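Local coordinates for protein cysteine synthase 3 (Entamoeba histolytica, PDB 6KR5) that catalyses, as an O-acetylserine sulfhydrylase, the pyridoxal-phosphate-dependent conversion of O-acetylserine and sulfide to cysteine and acetate, at residues P218-V223 against I257-A262; K212-E217 against V251-P256; N16-I21 against L93-A98. One frame throughout, in Å; residues are numbered along the deposited sequence.

Contact 1: residues P218-V223 against I257-A262; sequences PAESAV and IKTQDA
The Glu220 carboxylate overlaps the start of helix 259-273 and crosses the Thr259 side chain at about a right angle. Its chain leaves with CG anti to the carbonyl carbon and then bends at chi2 (85°). The bend brings the carboxylate back onto the helix end. Glu220 OE1 is gripped twice by Thr259. Thr259 N donates to Glu220 OE1 at 3.1 Å, on the syn lone pair. Thr259 OG1 donates to the same Glu220 OE1 at 2.8 Å, from above the carboxylate plane. The Thr259 rotamer keeps OG1 beside its own backbone N, so both donors reach one oxygen. The hydroxyl is also hydrogen-bonded to Gly233 N in a loop. Glu220 OE2 makes a weak bond with Thr259 N at 3.3 Å. A water joins Glu220 OE2 to Gln260 N, the next backbone N-H of the helix. Lys258 holds the N-cap position, and its CB lies 3.6 Å from Glu220 OE2. The extended Lys258 chain leaves NZ 6.8 Å from Glu220 OE2, without contact.

The backbones meet beside this group. Pro218 and Ile257 form a parallel bridge at the ends of strands 212-218 and 253-257. Ala219 N donates to Ile257 O at 2.8 Å, nearly straight at 165°. The donor stands well above the carbonyl plane. The Ala219 methyl packs on the Ile257 carbonyl and the CG of Lys258. Ile257 turns its side chain the other way, onto Ala283 and Leu286 of helix 279-292.

The contact thus ties the loop after one strand to the helix after its neighbour. A carboxylate at a helix N-terminus, held directly by Thr259 N and OG1 and through a water by Gln260 N, would probably be stabilised in its ionised form.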
ATOM      1  N   PRO B 218      12.053   4.474 -21.286  1.00 19.32           N
ATOM      2  CA  PRO B 218      11.125   5.253 -22.120  1.00 18.08           C
ATOM      3  C   PRO B 218      11.637   5.393 -23.543  1.00 22.46           C
ATOM      4  O   PRO B 218      12.813   5.691 -23.779  1.00 20.54           O
ATOM      5  CB  PRO B 218      11.061   6.620 -21.417  1.00 19.34           C
ATOM      6  CG  PRO B 218      11.663   6.408 -20.044  1.00 20.27           C
ATOM      7  CD  PRO B 218      12.661   5.298 -20.225  1.00 20.32           C
ATOM      8  N   ALA B 219      10.728   5.204 -24.500  1.00 21.20           N
ATOM      9  CA  ALA B 219      11.104   5.408 -25.894  1.00 20.79           C
ATOM     10  C   ALA B 219      11.616   6.821 -26.129  1.00 22.10           C
ATOM     11  O   ALA B 219      12.464   7.037 -27.004  1.00 24.93           O
ATOM     12  CB  ALA B 219       9.918   5.117 -26.812  1.00 21.41           C
ATOM     13  N   GLU B 220      11.129   7.785 -25.350  1.00 21.42           N
ATOM     14  CA  GLU B 220      11.489   9.189 -25.502  1.00 22.61           C
ATOM     15  C   GLU B 220      12.819   9.552 -24.844  1.00 23.48           C
ATOM     16  O   GLU B 220      13.302  10.677 -25.033  1.00 23.48           O
ATOM     17  CB  GLU B 220      10.351  10.053 -24.942  1.00 24.91           C
ATOM     18  CG  GLU B 220       9.008   9.883 -25.680  1.00 25.70           C
ATOM     19  CD  GLU B 220       8.155   8.701 -25.196  1.00 25.68           C
ATOM     20  OE1 GLU B 220       8.412   8.187 -24.087  1.00 23.49           O
ATOM     21  OE2 GLU B 220       7.233   8.289 -25.944  1.00 27.03           O
ATOM     22  N   SER B 221      13.434   8.639 -24.098  1.00 21.29           N
ATOM     23  CA  SER B 221      14.729   8.895 -23.454  1.00 21.61           C
ATOM     24  C   SER B 221      15.491   7.576 -23.352  1.00 22.29           C
ATOM     25  O   SER B 221      15.836   7.097 -22.275  1.00 21.27           O
ATOM     26  CB  SER B 221      14.556   9.550 -22.089  1.00 19.66           C
ATOM     27  OG  SER B 221      15.766  10.168 -21.662  1.00 21.61           O
ATOM     28  N   ALA B 222      15.764   6.976 -24.506  1.00 22.03           N
ATOM     29  CA  ALA B 222      16.235   5.597 -24.557  1.00 21.25           C
ATOM     30  C   ALA B 222      17.765   5.565 -24.536  1.00 22.92           C
ATOM     31  O   ALA B 222      18.435   5.138 -25.481  1.00 23.70           O
ATOM     32  CB  ALA B 222      15.660   4.896 -25.780  1.00 22.69           C
ATOM     33  N   VAL B 223      18.316   6.009 -23.402  1.00 20.94           N
ATOM     34  CA  VAL B 223      19.766   6.193 -23.322  1.00 19.52           C
ATOM     35  C   VAL B 223      20.496   4.856 -23.240  1.00 21.49           C
ATOM     36  O   VAL B 223      21.645   4.747 -23.692  1.00 23.19           O
ATOM     37  CB  VAL B 223      20.155   7.124 -22.147  1.00 21.15           C
ATOM     38  CG1 VAL B 223      19.464   8.468 -22.273  1.00 22.04           C
ATOM     39  CG2 VAL B 223      19.892   6.481 -20.797  1.00 23.35           C
ATOM     40  N   ILE B 257       9.629   1.735 -24.348  1.00 18.99           N
ATOM     41  CA  ILE B 257       8.175   1.823 -24.250  1.00 20.29           C
ATOM     42  C   ILE B 257       7.784   3.294 -24.295  1.00 19.81           C
ATOM     43  O   ILE B 257       8.336   4.115 -23.550  1.00 21.25           O
ATOM     44  CB  ILE B 257       7.639   1.152 -22.965  1.00 19.16           C
ATOM     45  CG1 ILE B 257       7.892  -0.363 -22.967  1.00 19.86           C
ATOM     46  CG2 ILE B 257       6.153   1.462 -22.771  1.00 20.76           C
ATOM     47  CD1 ILE B 257       7.026  -1.171 -23.984  1.00 21.96           C
ATOM     48  N   LYS B 258       6.833   3.632 -25.167  1.00 18.93           N
ATOM     49  CA  LYS B 258       6.355   5.008 -25.235  1.00 21.66           C
ATOM     50  C   LYS B 258       5.615   5.393 -23.958  1.00 19.54           C
ATOM     51  O   LYS B 258       4.823   4.609 -23.415  1.00 21.51           O
ATOM     52  CB  LYS B 258       5.426   5.203 -26.433  1.00 21.54           C
ATOM     53  CG  LYS B 258       6.088   5.041 -27.802  1.00 26.78           C
ATOM     54  CD  LYS B 258       5.032   5.166 -28.888  1.00 27.84           C
ATOM     55  CE  LYS B 258       5.632   5.139 -30.281  1.00 41.01           C
ATOM     56  NZ  LYS B 258       4.556   5.065 -31.308  1.00 43.89           N
ATOM     57  N   THR B 259       5.843   6.633 -23.516  1.00 20.64           N
ATOM     58  CA  THR B 259       5.166   7.167 -22.336  1.00 19.18           C
ATOM     59  C   THR B 259       3.660   6.910 -22.381  1.00 18.47           C
ATOM     60  O   THR B 259       3.086   6.368 -21.429  1.00 20.44           O
ATOM     61  CB  THR B 259       5.443   8.669 -22.208  1.00 21.87           C
ATOM     62  OG1 THR B 259       6.819   8.871 -21.873  1.00 20.52           O
ATOM     63  CG2 THR B 259       4.622   9.280 -21.088  1.00 20.74           C
ATOM     64  N   GLN B 260       3.004   7.263 -23.496  1.00 21.28           N
ATOM     65  CA  GLN B 260       1.550   7.116 -23.561  1.00 19.23           C
ATOM     66  C   GLN B 260       1.120   5.658 -23.497  1.00 20.06           C
ATOM     67  O   GLN B 260       0.058   5.351 -22.941  1.00 21.67           O
ATOM     68  CB  GLN B 260       0.990   7.754 -24.834  1.00 21.87           C
ATOM     69  CG  GLN B 260       1.228   9.239 -24.960  1.00 27.45           C
ATOM     70  CD  GLN B 260       0.522  10.055 -23.905  1.00 36.45           C
ATOM     71  OE1 GLN B 260      -0.554   9.691 -23.427  1.00 37.53           O
ATOM     72  NE2 GLN B 260       1.132  11.177 -23.529  1.00 42.86           N
ATOM     73  N   ASP B 261       1.916   4.750 -24.061  1.00 21.28           N
ATOM     74  CA  ASP B 261       1.590   3.330 -23.986  1.00 19.83           C
ATOM     75  C   ASP B 261       1.751   2.805 -22.564  1.00 20.84           C
ATOM     76  O   ASP B 261       0.958   1.971 -22.107  1.00 22.00           O
ATOM     77  CB  ASP B 261       2.468   2.528 -24.949  1.00 22.99           C
ATOM     78  CG  ASP B 261       2.144   2.790 -26.407  1.00 28.72           C
ATOM     79  OD1 ASP B 261       1.159   3.513 -26.684  1.00 28.60           O
ATOM     80  OD2 ASP B 261       2.883   2.264 -27.278  1.00 25.43           O
ATOM     81  N   ALA B 262       2.775   3.278 -21.847  1.00 20.07           N
ATOM     82  CA  ALA B 262       2.923   2.878 -20.450  1.00 18.56           C
ATOM     83  C   ALA B 262       1.694   3.265 -19.635  1.00 19.08           C
ATOM     84  O   ALA B 262       1.199   2.474 -18.819  1.00 20.38           O
ATOM     85  CB  ALA B 262       4.189   3.514 -19.861  1.00 18.83           C
TER
HETATM   86  O   HOH W   1       4.371   8.618 -25.766  1.00 24.03           O

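Contact 2: residues K212-E217 against V251-P256; sequences KVVAVE and VDEITP
This is a parallel beta-strand pair at one edge of the mixed six-stranded sheet, in a fold type II pyridoxal-phosphate enzyme. Strand 253-257 is outermost within the chain. Strand 212-218 lies between it and strand 186-190. The chain between the pair contains no helix, so this is not a classical beta-alpha-beta crossover.

The axes of the two short segments cross at 30°. Two short bonds hold the middle: Ala215 N to Glu253 O at 2.9 Å and Thr255 N to Ala215 O at 2.8 Å. In both the donor lies nearly along the C=O axis. Toward the end the bond from Glu217 N to Thr255 O is weak. At the start Val213 O takes two donors, Asp252 N and Glu253 N, both in its carbonyl plane.

Val214, Val216, Glu253 and Thr255 share one face, where helix 279-292 packs. Ala215, Ile254, Glu217 and Pro256 share the other. There the Ala215 methyl meets Val251 CG1 at 3.8 Å. The Glu217 carboxylate, bonded to Leu224 N and Ser225 OG, touches Ile254 CG2.

Extended Lys212 forms a salt bridge from NZ to Glu253 OE1 at 3.1 Å, from above the carboxylate plane. Outside the pair, Lys212 has its strongest partner in Glu291, Glu253 OE2 pairs with Lys294, and Asp252 OD2 with Lys205. Asp252 OD2 also receives Val213 N on its anti lone pair at 2.8 Å.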
ATOM      1  N   LYS B 212      16.715 -14.868 -19.219  1.00 23.10           N
ATOM      2  CA  LYS B 212      16.842 -13.682 -20.054  1.00 23.06           C
ATOM      3  C   LYS B 212      16.481 -12.448 -19.234  1.00 25.35           C
ATOM      4  O   LYS B 212      15.457 -12.435 -18.549  1.00 23.38           O
ATOM      5  CB  LYS B 212      15.928 -13.798 -21.275  1.00 21.48           C
ATOM      6  CG  LYS B 212      16.028 -12.641 -22.247  1.00 25.83           C
ATOM      7  CD  LYS B 212      15.049 -12.806 -23.406  1.00 28.03           C
ATOM      8  CE  LYS B 212      15.233 -11.706 -24.443  1.00 25.73           C
ATOM      9  NZ  LYS B 212      14.238 -11.848 -25.554  1.00 31.84           N
ATOM     10  N   VAL B 213      17.324 -11.422 -19.303  1.00 21.83           N
ATOM     11  CA  VAL B 213      17.130 -10.180 -18.561  1.00 22.90           C
ATOM     12  C   VAL B 213      16.700  -9.095 -19.540  1.00 20.49           C
ATOM     13  O   VAL B 213      17.441  -8.763 -20.472  1.00 22.93           O
ATOM     14  CB  VAL B 213      18.407  -9.783 -17.812  1.00 20.18           C
ATOM     15  CG1 VAL B 213      18.237  -8.405 -17.179  1.00 21.79           C
ATOM     16  CG2 VAL B 213      18.723 -10.837 -16.759  1.00 20.65           C
ATOM     17  N   VAL B 214      15.514  -8.528 -19.323  1.00 20.75           N
ATOM     18  CA  VAL B 214      14.961  -7.503 -20.203  1.00 22.79           C
ATOM     19  C   VAL B 214      14.892  -6.188 -19.434  1.00 23.48           C
ATOM     20  O   VAL B 214      14.169  -6.084 -18.437  1.00 22.65           O
ATOM     21  CB  VAL B 214      13.573  -7.905 -20.723  1.00 21.64           C
ATOM     22  CG1 VAL B 214      12.978  -6.797 -21.583  1.00 22.77           C
ATOM     23  CG2 VAL B 214      13.655  -9.221 -21.510  1.00 24.73           C
ATOM     24  N   ALA B 215      15.622  -5.179 -19.906  1.00 21.03           N
ATOM     25  CA  ALA B 215      15.563  -3.839 -19.335  1.00 18.70           C
ATOM     26  C   ALA B 215      14.587  -2.986 -20.138  1.00 21.43           C
ATOM     27  O   ALA B 215      14.542  -3.084 -21.367  1.00 23.75           O
ATOM     28  CB  ALA B 215      16.950  -3.189 -19.337  1.00 20.51           C
ATOM     29  N   VAL B 216      13.823  -2.136 -19.447  1.00 20.28           N
ATOM     30  CA  VAL B 216      12.795  -1.305 -20.063  1.00 20.32           C
ATOM     31  C   VAL B 216      13.105   0.162 -19.801  1.00 20.68           C
ATOM     32  O   VAL B 216      13.461   0.540 -18.679  1.00 20.13           O
ATOM     33  CB  VAL B 216      11.398  -1.673 -19.521  1.00 17.80           C
ATOM     34  CG1 VAL B 216      10.287  -0.831 -20.165  1.00 20.95           C
ATOM     35  CG2 VAL B 216      11.149  -3.159 -19.707  1.00 20.94           C
ATOM     36  N   GLU B 217      12.979   0.986 -20.833  1.00 20.62           N
ATOM     37  CA  GLU B 217      13.236   2.411 -20.692  1.00 20.09           C
ATOM     38  C   GLU B 217      12.243   3.181 -21.560  1.00 22.10           C
ATOM     39  O   GLU B 217      11.640   2.609 -22.468  1.00 20.21           O
ATOM     40  CB  GLU B 217      14.686   2.759 -21.067  1.00 20.34           C
ATOM     41  CG  GLU B 217      15.090   2.425 -22.492  1.00 19.84           C
ATOM     42  CD  GLU B 217      16.522   2.867 -22.812  1.00 22.04           C
ATOM     43  OE1 GLU B 217      17.169   3.514 -21.958  1.00 23.46           O
ATOM     44  OE2 GLU B 217      16.987   2.573 -23.930  1.00 22.97           O
ATOM     45  N   VAL B 251      22.428  -7.543 -19.205  1.00 23.78           N
ATOM     46  CA  VAL B 251      21.146  -7.303 -19.861  1.00 21.80           C
ATOM     47  C   VAL B 251      21.156  -7.937 -21.245  1.00 24.12           C
ATOM     48  O   VAL B 251      22.088  -7.721 -22.030  1.00 26.08           O
ATOM     49  CB  VAL B 251      20.857  -5.797 -19.949  1.00 21.70           C
ATOM     50  CG1 VAL B 251      19.580  -5.533 -20.729  1.00 24.88           C
ATOM     51  CG2 VAL B 251      20.797  -5.192 -18.547  1.00 22.24           C
ATOM     52  N   ASP B 252      20.109  -8.694 -21.556  1.00 22.68           N
ATOM     53  CA  ASP B 252      20.011  -9.385 -22.833  1.00 22.53           C
ATOM     54  C   ASP B 252      19.207  -8.632 -23.880  1.00 25.93           C
ATOM     55  O   ASP B 252      19.411  -8.857 -25.081  1.00 27.07           O
ATOM     56  CB  ASP B 252      19.383 -10.761 -22.622  1.00 24.47           C
ATOM     57  CG  ASP B 252      20.223 -11.621 -21.735  1.00 28.99           C
ATOM     58  OD1 ASP B 252      21.390 -11.860 -22.111  1.00 27.33           O
ATOM     59  OD2 ASP B 252      19.747 -12.012 -20.648  1.00 25.86           O
ATOM     60  N   GLU B 253      18.308  -7.748 -23.463  1.00 24.33           N
ATOM     61  CA  GLU B 253      17.448  -7.024 -24.388  1.00 22.72           C
ATOM     62  C   GLU B 253      17.010  -5.737 -23.711  1.00 25.55           C
ATOM     63  O   GLU B 253      16.707  -5.738 -22.513  1.00 23.06           O
ATOM     64  CB  GLU B 253      16.224  -7.861 -24.784  1.00 25.93           C
ATOM     65  CG  GLU B 253      15.189  -7.124 -25.630  1.00 27.57           C
ATOM     66  CD  GLU B 253      13.887  -7.894 -25.768  1.00 34.21           C
ATOM     67  OE1 GLU B 253      13.676  -8.854 -24.992  1.00 32.98           O
ATOM     68  OE2 GLU B 253      13.072  -7.537 -26.646  1.00 36.42           O
ATOM     69  N   ILE B 254      17.000  -4.648 -24.472  1.00 22.72           N
ATOM     70  CA  ILE B 254      16.431  -3.380 -24.025  1.00 25.66           C
ATOM     71  C   ILE B 254      15.158  -3.135 -24.821  1.00 24.24           C
ATOM     72  O   ILE B 254      15.188  -3.091 -26.056  1.00 25.91           O
ATOM     73  CB  ILE B 254      17.414  -2.216 -24.207  1.00 20.78           C
ATOM     74  CG1 ILE B 254      18.736  -2.515 -23.493  1.00 25.59           C
ATOM     75  CG2 ILE B 254      16.785  -0.918 -23.709  1.00 23.22           C
ATOM     76  CD1 ILE B 254      19.934  -1.761 -24.060  1.00 25.83           C
ATOM     77  N   THR B 255      14.038  -2.955 -24.123  1.00 21.99           N
ATOM     78  CA  THR B 255      12.766  -2.698 -24.790  1.00 22.97           C
ATOM     79  C   THR B 255      12.295  -1.292 -24.466  1.00 23.17           C
ATOM     80  O   THR B 255      11.938  -1.019 -23.310  1.00 23.41           O
ATOM     81  CB  THR B 255      11.714  -3.721 -24.368  1.00 23.41           C
ATOM     82  OG1 THR B 255      12.163  -5.032 -24.738  1.00 24.92           O
ATOM     83  CG2 THR B 255      10.381  -3.438 -25.056  1.00 23.95           C
ATOM     84  N   PRO B 256      12.305  -0.374 -25.426  1.00 20.81           N
ATOM     85  CA  PRO B 256      11.758   0.962 -25.183  1.00 19.56           C
ATOM     86  C   PRO B 256      10.241   0.930 -25.213  1.00 20.35           C
ATOM     87  O   PRO B 256       9.631   0.209 -26.009  1.00 24.23           O
ATOM     88  CB  PRO B 256      12.314   1.786 -26.350  1.00 23.43           C
ATOM     89  CG  PRO B 256      12.453   0.789 -27.457  1.00 32.26           C
ATOM     90  CD  PRO B 256      12.837  -0.518 -26.795  1.00 27.81           C
TER

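Contact 3: residues N16-I21 against L93-A98; sequences NILETI and LCQAGA
The flat carboxamide of Gln95 turns one face to residues 16-21, and three apolar side chains approach from that side. The motif is a short 3-10 turn, 17-20, packed against helix 88-100 of a fold type II pyridoxal-phosphate enzyme. Ile17 CG1 stands above the oxygen end, 4.1 Å from Gln95 OE1. Ile21 CD1 comes obliquely over the nitrogen end, 3.8 Å from Gln95 NE2. Leu18 CD2 sits farther back on the chain, 4.1 Å from Gln95 CG. No atom of 16-21 covers the other face. The nitrogen is hydrogen-bonded to Asp59 OD2, and Pro53 and Met54 also touch the Gln95 side chain.

Helix 88-100 follows strand 80-84 of the four-stranded parallel sheet. All five touching residues are buried. Gln95 reaches the turn because its CG is anti to the backbone N (chi1 173°) and the chain stays extended through chi2. It meets Ile21 tip to tip, crosses Ile17 at about a right angle and slides past Leu18 in the opposite direction. The polar end thus has its bond to Asp59, while its partners in the turn are hydrocarbon.

The same turn is part of the subunit interface. Thr20 O accepts a bond from Asn7 ND2 of the second subunit, and Ile17 packs on Gly274 of that subunit. Phe63 of helix 58-72 touches both Leu18 and Ile21.

The turn is held from within as well. Ile17 O accepts both Thr20 N and Thr20 OG1; the hydroxyl donates at 2.8 Å to Ile17 O, in the carbonyl plane and on a lone pair. On the helix side, Leu18 CD2 rests 4.0 Å from Ala96 CA.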
ATOM      1  N   ASN B  16       9.657  -4.720  14.074  1.00 19.30           N
ATOM      2  CA  ASN B  16       9.468  -3.339  13.655  1.00 19.84           C
ATOM      3  C   ASN B  16       9.090  -3.375  12.185  1.00 19.90           C
ATOM      4  O   ASN B  16       9.125  -4.429  11.543  1.00 20.16           O
ATOM      5  CB  ASN B  16      10.722  -2.502  13.877  1.00 20.50           C
ATOM      6  CG  ASN B  16      11.928  -3.095  13.190  1.00 25.83           C
ATOM      7  OD1 ASN B  16      11.979  -3.163  11.965  1.00 22.39           O
ATOM      8  ND2 ASN B  16      12.895  -3.558  13.977  1.00 26.59           N
ATOM      9  N   ILE B  17       8.755  -2.200  11.650  1.00 19.17           N
ATOM     10  CA  ILE B  17       8.227  -2.151  10.290  1.00 21.17           C
ATOM     11  C   ILE B  17       9.277  -2.576   9.272  1.00 20.91           C
ATOM     12  O   ILE B  17       8.928  -3.074   8.197  1.00 17.97           O
ATOM     13  CB  ILE B  17       7.649  -0.749   9.994  1.00 18.51           C
ATOM     14  CG1 ILE B  17       6.765  -0.776   8.745  1.00 19.33           C
ATOM     15  CG2 ILE B  17       8.746   0.321   9.878  1.00 18.08           C
ATOM     16  CD1 ILE B  17       5.558  -1.664   8.894  1.00 19.13           C
ATOM     17  N   LEU B  18      10.571  -2.406   9.576  1.00 20.99           N
ATOM     18  CA  LEU B  18      11.584  -2.776   8.593  1.00 18.18           C
ATOM     19  C   LEU B  18      11.576  -4.273   8.321  1.00 18.06           C
ATOM     20  O   LEU B  18      11.923  -4.706   7.214  1.00 19.69           O
ATOM     21  CB  LEU B  18      12.968  -2.334   9.062  1.00 18.38           C
ATOM     22  CG  LEU B  18      13.073  -0.847   9.372  1.00 20.61           C
ATOM     23  CD1 LEU B  18      14.529  -0.503   9.652  1.00 19.67           C
ATOM     24  CD2 LEU B  18      12.569  -0.016   8.202  1.00 25.09           C
ATOM     25  N   GLU B  19      11.179  -5.076   9.306  1.00 18.69           N
ATOM     26  CA  GLU B  19      11.151  -6.522   9.122  1.00 20.28           C
ATOM     27  C   GLU B  19      10.037  -6.979   8.193  1.00 19.81           C
ATOM     28  O   GLU B  19      10.031  -8.151   7.804  1.00 22.78           O
ATOM     29  CB  GLU B  19      11.017  -7.227  10.470  1.00 21.31           C
ATOM     30  CG  GLU B  19      12.237  -6.994  11.352  1.00 22.46           C
ATOM     31  CD  GLU B  19      12.356  -7.975  12.505  1.00 25.91           C
ATOM     32  OE1 GLU B  19      11.343  -8.575  12.910  1.00 23.48           O
ATOM     33  OE2 GLU B  19      13.490  -8.140  13.004  1.00 29.98           O
ATOM     34  N   THR B  20       9.093  -6.102   7.844  1.00 19.47           N
ATOM     35  CA  THR B  20       8.065  -6.446   6.864  1.00 19.62           C
ATOM     36  C   THR B  20       8.472  -6.122   5.435  1.00 20.50           C
ATOM     37  O   THR B  20       7.703  -6.410   4.514  1.00 20.06           O
ATOM     38  CB  THR B  20       6.730  -5.736   7.147  1.00 19.73           C
ATOM     39  OG1 THR B  20       6.834  -4.339   6.845  1.00 19.25           O
ATOM     40  CG2 THR B  20       6.277  -5.923   8.587  1.00 20.06           C
ATOM     41  N   ILE B  21       9.651  -5.535   5.229  1.00 19.22           N
ATOM     42  CA  ILE B  21      10.082  -5.188   3.885  1.00 16.89           C
ATOM     43  C   ILE B  21      10.363  -6.451   3.088  1.00 21.45           C
ATOM     44  O   ILE B  21      10.942  -7.421   3.605  1.00 22.72           O
ATOM     45  CB  ILE B  21      11.329  -4.292   3.948  1.00 18.73           C
ATOM     46  CG1 ILE B  21      10.966  -2.944   4.539  1.00 18.52           C
ATOM     47  CG2 ILE B  21      11.967  -4.115   2.560  1.00 22.04           C
ATOM     48  CD1 ILE B  21      12.191  -2.062   4.770  1.00 21.07           C
ATOM     49  N   LEU B  93      14.345   5.863   2.129  1.00 18.87           N
ATOM     50  CA  LEU B  93      15.379   6.295   3.060  1.00 17.40           C
ATOM     51  C   LEU B  93      14.766   6.848   4.337  1.00 19.19           C
ATOM     52  O   LEU B  93      15.287   6.620   5.436  1.00 18.35           O
ATOM     53  CB  LEU B  93      16.265   7.345   2.402  1.00 18.24           C
ATOM     54  CG  LEU B  93      17.233   6.866   1.324  1.00 18.14           C
ATOM     55  CD1 LEU B  93      17.775   8.082   0.592  1.00 20.56           C
ATOM     56  CD2 LEU B  93      18.375   6.055   1.937  1.00 17.87           C
ATOM     57  N   CYS B  94      13.655   7.578   4.209  1.00 20.53           N
ATOM     58  CA  CYS B  94      13.033   8.184   5.381  1.00 20.08           C
ATOM     59  C   CYS B  94      12.433   7.126   6.293  1.00 18.26           C
ATOM     60  O   CYS B  94      12.524   7.235   7.524  1.00 18.43           O
ATOM     61  CB  CYS B  94      11.976   9.196   4.949  1.00 20.38           C
ATOM     62  SG  CYS B  94      12.692  10.721   4.308  1.00 22.58           S
ATOM     63  N   GLN B  95      11.845   6.079   5.716  1.00 19.02           N
ATOM     64  CA  GLN B  95      11.307   4.996   6.535  1.00 20.08           C
ATOM     65  C   GLN B  95      12.415   4.324   7.344  1.00 18.80           C
ATOM     66  O   GLN B  95      12.299   4.155   8.571  1.00 19.17           O
ATOM     67  CB  GLN B  95      10.584   3.985   5.648  1.00 19.11           C
ATOM     68  CG  GLN B  95      10.139   2.738   6.398  1.00 18.37           C
ATOM     69  CD  GLN B  95       9.416   1.751   5.501  1.00 21.22           C
ATOM     70  OE1 GLN B  95       8.197   1.535   5.623  1.00 21.85           O
ATOM     71  NE2 GLN B  95      10.154   1.156   4.581  1.00 21.06           N
ATOM     72  N   ALA B  96      13.519   3.960   6.677  1.00 18.89           N
ATOM     73  CA  ALA B  96      14.603   3.273   7.371  1.00 18.89           C
ATOM     74  C   ALA B  96      15.292   4.202   8.356  1.00 17.82           C
ATOM     75  O   ALA B  96      15.611   3.797   9.480  1.00 19.74           O
ATOM     76  CB  ALA B  96      15.603   2.703   6.368  1.00 20.39           C
ATOM     77  N   GLY B  97      15.477   5.467   7.980  1.00 19.31           N
ATOM     78  CA  GLY B  97      16.125   6.402   8.886  1.00 19.01           C
ATOM     79  C   GLY B  97      15.339   6.605  10.168  1.00 20.39           C
ATOM     80  O   GLY B  97      15.914   6.680  11.257  1.00 20.48           O
ATOM     81  N   ALA B  98      14.008   6.678  10.060  1.00 19.68           N
ATOM     82  CA  ALA B  98      13.190   6.877  11.252  1.00 21.82           C
ATOM     83  C   ALA B  98      13.349   5.717  12.236  1.00 21.27           C
ATOM     84  O   ALA B  98      13.387   5.927  13.454  1.00 22.88           O
ATOM     85  CB  ALA B  98      11.727   7.054  10.842  1.00 21.25           C
TER

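Overall arrangement
Contacts 1 and 2 are one continuous piece. Their centres lie 13 Å apart, and the strand pair 212-217/251-256 runs directly into the 218-223/257-262 pair. Ile257 N of contact 1 probably bonds to Glu217 O of contact 2, at 2.9 Å. Contact 3 stands apart, on the opposite side of the chain's centre. Its centre is 32 Å from that of contact 1 and 30 Å from that of contact 2. The cofactor pyridoxal phosphate lies about 9 Å from the side chain of Ala215, about 10 Å from that of Pro218 and about 13 Å from that of Gln95, so none of these three side chains touches it.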